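Local coordinates for protein putative glycoside hydrolase (PDB 3GYC) that probably hydrolyses glycosidic bonds in carbohydrates, as a putative glycoside hydrolase with a cellulase-like TIM-barrel fold, at residues 58-63 / 92-96; 170-175 / 187-191; 245-249 / 267-272. The contacts are given in a common frame with arbitrary orientation. Where two conformers were deposited one is given. Numbering follows the deposited sequence.

Contact 1. Residues 58-63 / 92-96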
loop_
_atom_site.group_PDB
_atom_site.type_symbol
_atom_site.label_atom_id
_atom_site.label_comp_id
_atom_site.label_asym_id
_atom_site.label_seq_id
_atom_site.Cartn_x
_atom_site.Cartn_y
_atom_site.Cartn_z
ATOM N N ALA A 58 -3.493 -2.477 9.971
ATOM C CA ALA A 58 -3.487 -3.217 11.253
ATOM C C ALA A 58 -4.246 -2.441 12.367
ATOM O O ALA A 58 -4.423 -2.986 13.467
ATOM C CB ALA A 58 -2.053 -3.450 11.708
ATOM N N TYR A 59 -4.643 -1.184 12.081
ATOM C CA TYR A 59 -5.339 -0.313 13.073
ATOM C C TYR A 59 -4.611 -0.365 14.430
ATOM O O TYR A 59 -5.243 -0.606 15.483
ATOM C CB TYR A 59 -6.769 -0.772 13.275
ATOM C CG TYR A 59 -7.704 -0.750 12.081
ATOM C CD1 TYR A 59 -7.738 -1.787 11.169
ATOM C CD2 TYR A 59 -8.637 0.287 11.921
ATOM C CE1 TYR A 59 -8.643 -1.781 10.098
ATOM C CE2 TYR A 59 -9.529 0.310 10.851
ATOM C CZ TYR A 59 -9.545 -0.733 9.952
ATOM O OH TYR A 59 -10.445 -0.731 8.899
ATOM N N PRO A 60 -3.289 -0.126 14.430
ATOM C CA PRO A 60 -2.467 -0.245 15.670
ATOM C C PRO A 60 -2.913 0.697 16.772
ATOM O O PRO A 60 -2.893 0.353 17.952
ATOM C CB PRO A 60 -1.070 0.166 15.206
ATOM C CG PRO A 60 -1.299 1.055 14.017
ATOM C CD PRO A 60 -2.646 0.689 13.398
ATOM N N HIS A 61 -3.289 1.900 16.380
ATOM C CA HIS A 61 -3.812 2.899 17.302
ATOM C C HIS A 61 -5.054 2.431 18.079
ATOM O O HIS A 61 -5.182 2.705 19.289
ATOM C CB HIS A 61 -4.047 4.236 16.564
ATOM C CG HIS A 61 -5.062 4.182 15.471
ATOM N ND1 HIS A 61 -4.947 3.347 14.372
ATOM C CD2 HIS A 61 -6.169 4.932 15.258
ATOM C CE1 HIS A 61 -5.972 3.558 13.570
ATOM N NE2 HIS A 61 -6.722 4.517 14.074
ATOM N N LEU A 62 -5.946 1.720 17.418
ATOM C CA LEU A 62 -7.141 1.188 18.036
ATOM C C LEU A 62 -6.793 -0.017 18.905
ATOM O O LEU A 62 -7.272 -0.132 20.048
ATOM C CB LEU A 62 -8.194 0.836 16.982
ATOM C CG LEU A 62 -8.675 1.991 16.085
ATOM C CD1 LEU A 62 -9.849 1.543 15.219
ATOM C CD2 LEU A 62 -9.021 3.259 16.918
ATOM N N ILE A 63 -5.938 -0.916 18.396
ATOM C CA ILE A 63 -5.559 -2.085 19.174
ATOM C C ILE A 63 -4.822 -1.670 20.455
ATOM O O ILE A 63 -5.046 -2.285 21.495
ATOM C CB ILE A 63 -4.693 -3.087 18.374
ATOM C CG1 ILE A 63 -5.556 -3.791 17.321
ATOM C CG2 ILE A 63 -4.021 -4.087 19.346
ATOM C CD1 ILE A 63 -4.836 -4.784 16.430
ATOM N N VAL A 92 -11.349 -4.702 16.067
ATOM C CA VAL A 92 -10.091 -5.074 15.404
ATOM C C VAL A 92 -9.547 -6.434 15.829
ATOM O O VAL A 92 -9.107 -7.194 14.978
ATOM C CB VAL A 92 -9.040 -3.964 15.484
ATOM C CG1 VAL A 92 -7.812 -4.285 14.660
ATOM C CG2 VAL A 92 -9.622 -2.641 14.998
ATOM N N GLN A 93 -9.585 -6.750 17.113
ATOM C CA GLN A 93 -9.184 -8.071 17.593
ATOM C C GLN A 93 -10.394 -8.722 18.234
ATOM O O GLN A 93 -11.161 -8.041 18.940
ATOM C CB GLN A 93 -8.030 -7.995 18.587
ATOM C CG GLN A 93 -6.674 -7.632 18.034
ATOM C CD GLN A 93 -6.030 -8.747 17.195
ATOM O OE1 GLN A 93 -6.721 -9.644 16.682
ATOM N NE2 GLN A 93 -4.708 -8.684 17.056
ATOM N N PRO A 94 -10.536 -10.050 18.074
ATOM C CA PRO A 94 -9.635 -11.017 17.392
ATOM C C PRO A 94 -9.710 -11.089 15.858
ATOM O O PRO A 94 -9.058 -11.946 15.261
ATOM C CB PRO A 94 -10.053 -12.366 18.017
ATOM C CG PRO A 94 -11.537 -12.178 18.305
ATOM C CD PRO A 94 -11.660 -10.730 18.765
ATOM N N ASN A 95 -10.517 -10.247 15.228
ATOM C CA ASN A 95 -10.641 -10.219 13.744
ATOM C C ASN A 95 -9.311 -10.184 13.001
ATOM O O ASN A 95 -9.145 -10.939 12.029
ATOM C CB ASN A 95 -11.537 -9.090 13.252
ATOM C CG ASN A 95 -12.999 -9.448 13.304
ATOM O OD1 ASN A 95 -13.328 -10.620 13.398
ATOM N ND2 ASN A 95 -13.910 -8.417 13.247
ATOM N N LEU A 96 -8.343 -9.405 13.480
ATOM C CA LEU A 96 -7.051 -9.340 12.810
ATOM C C LEU A 96 -6.357 -10.686 12.880
ATOM O O LEU A 96 -5.906 -11.223 11.858
ATOM C CB LEU A 96 -6.173 -8.214 13.364
ATOM C CG LEU A 96 -4.752 -8.130 12.825
ATOM C CD1 LEU A 96 -4.736 -7.917 11.255
ATOM C CD2 LEU A 96 -3.923 -7.071 13.564
#

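Contact 2. Residues 170-175 / 187-191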
loop_
_atom_site.group_PDB
_atom_site.type_symbol
_atom_site.label_atom_id
_atom_site.label_comp_id
_atom_site.label_asym_id
_atom_site.label_seq_id
_atom_site.Cartn_x
_atom_site.Cartn_y
_atom_site.Cartn_z
ATOM N N PHE A 170 -1.207 13.488 13.434
ATOM C CA PHE A 170 -0.425 13.563 14.663
ATOM C C PHE A 170 0.983 14.099 14.395
ATOM O O PHE A 170 1.661 14.526 15.297
ATOM C CB PHE A 170 -0.335 12.186 15.346
ATOM C CG PHE A 170 -0.003 11.036 14.405
ATOM C CD1 PHE A 170 1.306 10.722 14.098
ATOM C CD2 PHE A 170 -1.019 10.280 13.851
ATOM C CE1 PHE A 170 1.606 9.689 13.255
ATOM C CE2 PHE A 170 -0.733 9.240 13.019
ATOM C CZ PHE A 170 0.591 8.936 12.717
ATOM N N PHE A 171 1.442 14.022 13.155
ATOM C CA PHE A 171 2.750 14.540 12.794
ATOM C C PHE A 171 2.561 15.916 12.180
ATOM O O PHE A 171 3.239 16.860 12.554
ATOM C CB PHE A 171 3.439 13.601 11.802
ATOM C CG PHE A 171 4.725 14.125 11.282
ATOM C CD1 PHE A 171 5.885 13.973 12.017
ATOM C CD2 PHE A 171 4.784 14.783 10.064
ATOM C CE1 PHE A 171 7.084 14.473 11.561
ATOM C CE2 PHE A 171 5.980 15.285 9.590
ATOM C CZ PHE A 171 7.134 15.134 10.342
ATOM N N ALA A 172 1.629 16.009 11.235
ATOM C CA ALA A 172 1.349 17.251 10.513
ATOM C C ALA A 172 0.953 18.396 11.444
ATOM O O ALA A 172 1.269 19.568 11.173
ATOM C CB ALA A 172 0.268 16.997 9.460
ATOM N N LYS A 173 0.281 18.075 12.550
ATOM C CA LYS A 173 -0.065 19.101 13.535
ATOM C C LYS A 173 1.221 19.713 14.112
ATOM O O LYS A 173 1.361 20.942 14.179
ATOM C CB LYS A 173 -0.938 18.527 14.656
ATOM N N THR A 174 2.178 18.879 14.513
ATOM C CA THR A 174 3.418 19.406 15.092
ATOM C C THR A 174 4.333 20.041 14.056
ATOM O O THR A 174 4.951 21.072 14.329
ATOM C CB THR A 174 4.203 18.337 15.846
ATOM O OG1 THR A 174 3.346 17.735 16.815
ATOM C CG2 THR A 174 5.406 18.948 16.549
ATOM N N TYR A 175 4.399 19.458 12.863
ATOM C CA TYR A 175 5.289 19.969 11.821
ATOM C C TYR A 175 4.545 20.369 10.560
ATOM O O TYR A 175 4.702 19.740 9.514
ATOM C CB TYR A 175 6.346 18.932 11.492
ATOM C CG TYR A 175 7.112 18.450 12.693
ATOM C CD1 TYR A 175 8.243 19.127 13.147
ATOM C CD2 TYR A 175 6.714 17.306 13.371
ATOM C CE1 TYR A 175 8.963 18.669 14.248
ATOM C CE2 TYR A 175 7.426 16.842 14.466
ATOM C CZ TYR A 175 8.546 17.524 14.892
ATOM O OH TYR A 175 9.224 17.041 15.970
ATOM N N GLU A 187 12.711 17.114 9.686
ATOM C CA GLU A 187 11.811 16.745 10.788
ATOM C C GLU A 187 11.239 15.351 10.574
ATOM O O GLU A 187 11.036 14.601 11.533
ATOM C CB GLU A 187 10.635 17.717 10.926
ATOM C CG GLU A 187 10.998 19.194 11.098
ATOM C CD GLU A 187 11.276 19.892 9.780
ATOM O OE1 GLU A 187 12.192 19.438 9.054
ATOM O OE2 GLU A 187 10.588 20.911 9.492
ATOM N N SER A 188 10.965 15.022 9.315
ATOM C CA SER A 188 10.420 13.715 8.953
ATOM C C SER A 188 11.457 12.619 9.145
ATOM O O SER A 188 11.194 11.604 9.812
ATOM C CB SER A 188 9.899 13.738 7.510
ATOM O OG SER A 188 9.626 12.438 7.025
ATOM N N LEU A 189 12.635 12.832 8.565
ATOM C CA LEU A 189 13.740 11.889 8.685
ATOM C C LEU A 189 14.049 11.557 10.139
ATOM O O LEU A 189 14.262 10.389 10.471
ATOM C CB LEU A 189 15.010 12.432 8.013
ATOM C CG LEU A 189 14.932 12.610 6.498
ATOM C CD1 LEU A 189 16.204 13.266 6.020
ATOM C CD2 LEU A 189 14.669 11.286 5.778
ATOM N N ARG A 190 14.045 12.575 10.996
ATOM C CA ARG A 190 14.365 12.404 12.411
ATOM C C ARG A 190 13.317 11.580 13.136
ATOM O O ARG A 190 13.633 10.732 13.960
ATOM C CB ARG A 190 14.509 13.762 13.103
ATOM C CG ARG A 190 15.103 13.671 14.500
ATOM N N TRP A 191 12.062 11.875 12.868
ATOM C CA TRP A 191 10.956 11.134 13.433
ATOM C C TRP A 191 11.040 9.665 13.042
ATOM O O TRP A 191 10.955 8.775 13.887
ATOM C CB TRP A 191 9.644 11.716 12.895
ATOM C CG TRP A 191 8.434 10.967 13.291
ATOM C CD1 TRP A 191 8.072 9.730 12.876
ATOM C CD2 TRP A 191 7.386 11.428 14.144
ATOM N NE1 TRP A 191 6.889 9.373 13.439
ATOM C CE2 TRP A 191 6.440 10.397 14.226
ATOM C CE3 TRP A 191 7.164 12.612 14.856
ATOM C CZ2 TRP A 191 5.259 10.515 14.968
ATOM C CZ3 TRP A 191 5.996 12.732 15.609
ATOM C CH2 TRP A 191 5.061 11.685 15.663
HETATM O O HOH W 1 11.141 15.007 14.354
#

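Contact 3. Residues 245-249 / 267-272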
loop_
_atom_site.group_PDB
_atom_site.type_symbol
_atom_site.label_atom_id
_atom_site.label_comp_id
_atom_site.label_asym_id
_atom_site.label_seq_id
_atom_site.Cartn_x
_atom_site.Cartn_y
_atom_site.Cartn_z
ATOM N N PHE A 245 -1.866 14.005 -16.599
ATOM C CA PHE A 245 -3.076 13.298 -16.973
ATOM C C PHE A 245 -4.341 13.850 -16.259
ATOM O O PHE A 245 -5.351 14.175 -16.886
ATOM C CB PHE A 245 -2.933 11.808 -16.649
ATOM C CG PHE A 245 -4.077 10.990 -17.131
ATOM C CD1 PHE A 245 -4.184 10.645 -18.461
ATOM C CD2 PHE A 245 -5.067 10.571 -16.253
ATOM C CE1 PHE A 245 -5.251 9.899 -18.922
ATOM C CE2 PHE A 245 -6.139 9.840 -16.711
ATOM C CZ PHE A 245 -6.227 9.482 -18.045
ATOM N N TYR A 246 -4.257 13.957 -14.943
ATOM C CA TYR A 246 -5.398 14.408 -14.166
ATOM C C TYR A 246 -5.715 15.890 -14.414
ATOM O O TYR A 246 -6.901 16.267 -14.374
ATOM C CB TYR A 246 -5.237 14.096 -12.670
ATOM C CG TYR A 246 -5.557 12.686 -12.259
ATOM C CD1 TYR A 246 -6.540 11.961 -12.900
ATOM C CD2 TYR A 246 -4.987 12.126 -11.140
ATOM C CE1 TYR A 246 -6.894 10.695 -12.497
ATOM C CE2 TYR A 246 -5.355 10.858 -10.715
ATOM C CZ TYR A 246 -6.320 10.158 -11.415
ATOM O OH TYR A 246 -6.717 8.910 -11.059
ATOM N N LYS A 247 -4.699 16.707 -14.687
ATOM C CA LYS A 247 -4.928 18.131 -15.008
ATOM C C LYS A 247 -5.710 18.205 -16.308
ATOM O O LYS A 247 -6.628 19.001 -16.436
ATOM C CB LYS A 247 -3.636 18.947 -15.101
ATOM C CG LYS A 247 -2.959 19.228 -13.740
ATOM C CD LYS A 247 -1.611 19.893 -13.945
ATOM C CE LYS A 247 -0.875 20.157 -12.647
ATOM N NZ LYS A 247 0.578 20.463 -12.917
ATOM N N LEU A 248 -5.366 17.348 -17.261
ATOM C CA LEU A 248 -6.103 17.279 -18.518
ATOM C C LEU A 248 -7.552 16.778 -18.353
ATOM O O LEU A 248 -8.480 17.345 -18.935
ATOM C CB LEU A 248 -5.364 16.398 -19.531
ATOM C CG LEU A 248 -4.105 17.009 -20.172
ATOM C CD1 LEU A 248 -3.318 15.932 -20.890
ATOM C CD2 LEU A 248 -4.447 18.184 -21.100
ATOM N N VAL A 249 -7.725 15.728 -17.572
ATOM C CA VAL A 249 -9.012 15.096 -17.351
ATOM C C VAL A 249 -9.934 15.951 -16.508
ATOM O O VAL A 249 -11.145 15.957 -16.732
ATOM C CB VAL A 249 -8.820 13.719 -16.685
ATOM C CG1 VAL A 249 -10.154 13.124 -16.136
ATOM C CG2 VAL A 249 -8.160 12.776 -17.660
ATOM N N ASN A 267 -13.672 12.374 -19.880
ATOM C CA ASN A 267 -12.345 12.576 -20.442
ATOM C C ASN A 267 -11.210 11.599 -20.259
ATOM O O ASN A 267 -10.299 11.614 -21.055
ATOM C CB ASN A 267 -11.819 13.876 -19.846
ATOM C CG ASN A 267 -12.753 14.997 -20.057
ATOM O OD1 ASN A 267 -13.442 15.047 -21.080
ATOM N ND2 ASN A 267 -12.837 15.894 -19.082
ATOM N N ALA A 268 -11.210 10.785 -19.212
ATOM C CA ALA A 268 -10.039 9.956 -18.923
ATOM C C ALA A 268 -9.623 9.054 -20.084
ATOM O O ALA A 268 -8.465 9.105 -20.543
ATOM C CB ALA A 268 -10.248 9.153 -17.628
ATOM N N GLU A 269 -10.544 8.225 -20.554
ATOM C CA GLU A 269 -10.228 7.346 -21.648
ATOM C C GLU A 269 -9.784 8.139 -22.867
ATOM O O GLU A 269 -8.760 7.796 -23.481
ATOM C CB GLU A 269 -11.397 6.458 -22.007
ATOM C CG GLU A 269 -10.985 5.389 -22.996
ATOM C CD GLU A 269 -12.117 4.495 -23.402
ATOM O OE1 GLU A 269 -13.297 4.788 -23.066
ATOM O OE2 GLU A 269 -11.820 3.487 -24.069
ATOM N N ARG A 270 -10.550 9.175 -23.219
ATOM C CA ARG A 270 -10.216 10.032 -24.372
ATOM C C ARG A 270 -8.797 10.559 -24.266
ATOM O O ARG A 270 -8.029 10.434 -25.206
ATOM C CB ARG A 270 -11.179 11.228 -24.528
ATOM C CG ARG A 270 -10.761 12.220 -25.642
ATOM C CD ARG A 270 -11.550 13.551 -25.635
ATOM N NE ARG A 270 -11.479 14.218 -24.327
ATOM C CZ ARG A 270 -10.551 15.106 -23.976
ATOM N NH1 ARG A 270 -9.602 15.477 -24.841
ATOM N NH2 ARG A 270 -10.587 15.639 -22.757
ATOM N N VAL A 271 -8.463 11.171 -23.132
ATOM C CA VAL A 271 -7.132 11.729 -22.904
ATOM C C VAL A 271 -6.046 10.660 -23.068
ATOM O O VAL A 271 -5.008 10.924 -23.654
ATOM C CB VAL A 271 -7.045 12.431 -21.527
ATOM C CG1 VAL A 271 -5.591 12.704 -21.130
ATOM C CG2 VAL A 271 -7.876 13.728 -21.558
ATOM N N TYR A 272 -6.303 9.456 -22.565
ATOM C CA TYR A 272 -5.346 8.363 -22.714
ATOM C C TYR A 272 -5.224 7.857 -24.157
ATOM O O TYR A 272 -4.122 7.737 -24.683
ATOM C CB TYR A 272 -5.705 7.205 -21.794
ATOM C CG TYR A 272 -4.854 6.000 -22.035
ATOM C CD1 TYR A 272 -3.525 5.984 -21.643
ATOM C CD2 TYR A 272 -5.368 4.890 -22.688
ATOM C CE1 TYR A 272 -2.721 4.886 -21.900
ATOM C CE2 TYR A 272 -4.587 3.780 -22.935
ATOM C CZ TYR A 272 -3.259 3.780 -22.543
ATOM O OH TYR A 272 -2.465 2.675 -22.810
#

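Contact 1. Residues 58-63 / 92-96
Ile63 reaches across from the first turn of helix 60-65 and lays its CD1 methyl among three residues of 92-96: Val92 CG1 lies 3.5 Å from Ile63 CD1, Gln93 CG 3.7 Å and Leu96 CD2 3.8 Å. Val92 is the main partner on the other side. Its CG2 meets Tyr59 CB at 3.8 Å and Leu62 CD1 at 4.2 Å, while its CG1 sits 3.8 Å from Ala58 O. No hydrogen bond crosses the interface, so apolar packing alone joins the segments here. Tyr59 takes the N-cap position, and its OH bonds to Glu28. Gln93, whose CG packs on Ile63, sends NE2 to Ser143 of helix 130-146; a cis peptide precedes Pro94, just before helix 95-105 begins. In this TIM-barrel protein the contact lies just past strand 53-57, joining the short helix that follows it to the start of helix 95-105, with Ile140 of helix 130-146 touching both Ile63 and Leu96 and strand 71-73 packing against Leu62.

Contact 2. Residues 170-175 / 187-191
Residues 170-175, which lie on and just beyond helix 169-172, meet the first turns of helix 186-200 in the region that follows strand 153-157 of the TIM-barrel fold, with the closest CA pair, Tyr175 and Glu187, 7.3 Å apart. Each segment holds an i to i+4 backbone bond, Tyr175 N to Phe171 O at 2.9 Å and Trp191 N to Glu187 O at 3.2 Å. Trp191 is the main aromatic surface: Phe171 drives its edge into the face of the indole in a T-shaped stack, ring centroids 5.1 Å apart and planes at 87°, with Phe171 CD1 only 3.4 Å from Trp191 CE3. Phe170 CD1 adds a contact with Trp191 CZ2 at 4.1 Å, and Trp162 meets the rings of both Phe171 and Trp191. Glu187 CB lies over the Tyr175 ring in a CH-pi contact, 4.0 Å from its centroid. A water links the two segments, donating to Glu187 O at 2.9 Å and hydrogen-bonded to Tyr175 OH at 3.2 Å.

Contact 3. Residues 245-249 / 267-272
Val249 and Val271 form the centre, their CG2 methyls 4.0 Å apart, where helix 240-249 crosses helix 259-273. The local axes approach to 9.3 Å and cross at 123°, a steep crossing nearer perpendicular than antiparallel. Val249 CG2 also rests 3.6 Å from Ala268 CA; the small Ala268 side chain is consistent with so close an approach to the backbone. Beside this pair Phe245, one helical turn earlier, extends its ring along the second helix: Phe245 CE1 is 3.6 Å from Val271 CG1 and 4.0 Å from Tyr272 CB, and Phe245 CZ is 3.4 Å from Ala268 O, which lies at the ring edge. The same ring meets Trp279 edge-to-face and touches Trp322 of helix 321-337, so the apolar layer continues into the neighbouring helices. Leu248, at the solvent-facing border, adds Leu248 CD1 to Val271 CG1 at 4.0 Å.

At the other end the CA atoms come closest, 5.2 Å between Val249 and Asn267. Here Asn267 ND2 donates a nearly straight hydrogen bond to Val249 O, 2.9 Å and 171°, while Asn267 OD1 accepts a weak bond from Arg270 NH2 at 3.4 Å in the conformer given. Arg270 also makes a salt bridge to Glu274.

The chemistry is that of plain helix-helix packing outside the barrel strands: valine, alanine and phenylalanine supply the adhesion, and one amide satisfies a carbonyl at the C-terminal end of helix 240-249, pinning that end directly to its partner helix.

In the fold
All three contacts belong to the same cellulase-like TIM-barrel domain and follow in series along the chain. Contacts 1 and 2 are the nearer pair, with centres 24 Å apart and nearest atoms about 7 Å apart; they do not touch, but Tyr116 lies between them, its ring meeting His61 of contact 1 and Phe170 of contact 2. Segments 58-63 and 170-175 come after the C-terminal ends of strands 53-57 and 153-157, the end of a TIM barrel where the active site normally lies, so contacts 1 and 2 are probably on that side. Contact 3 stands apart, its centre 39 Å from that of contact 1, across the centre of the chain, and 35 Å from that of contact 2.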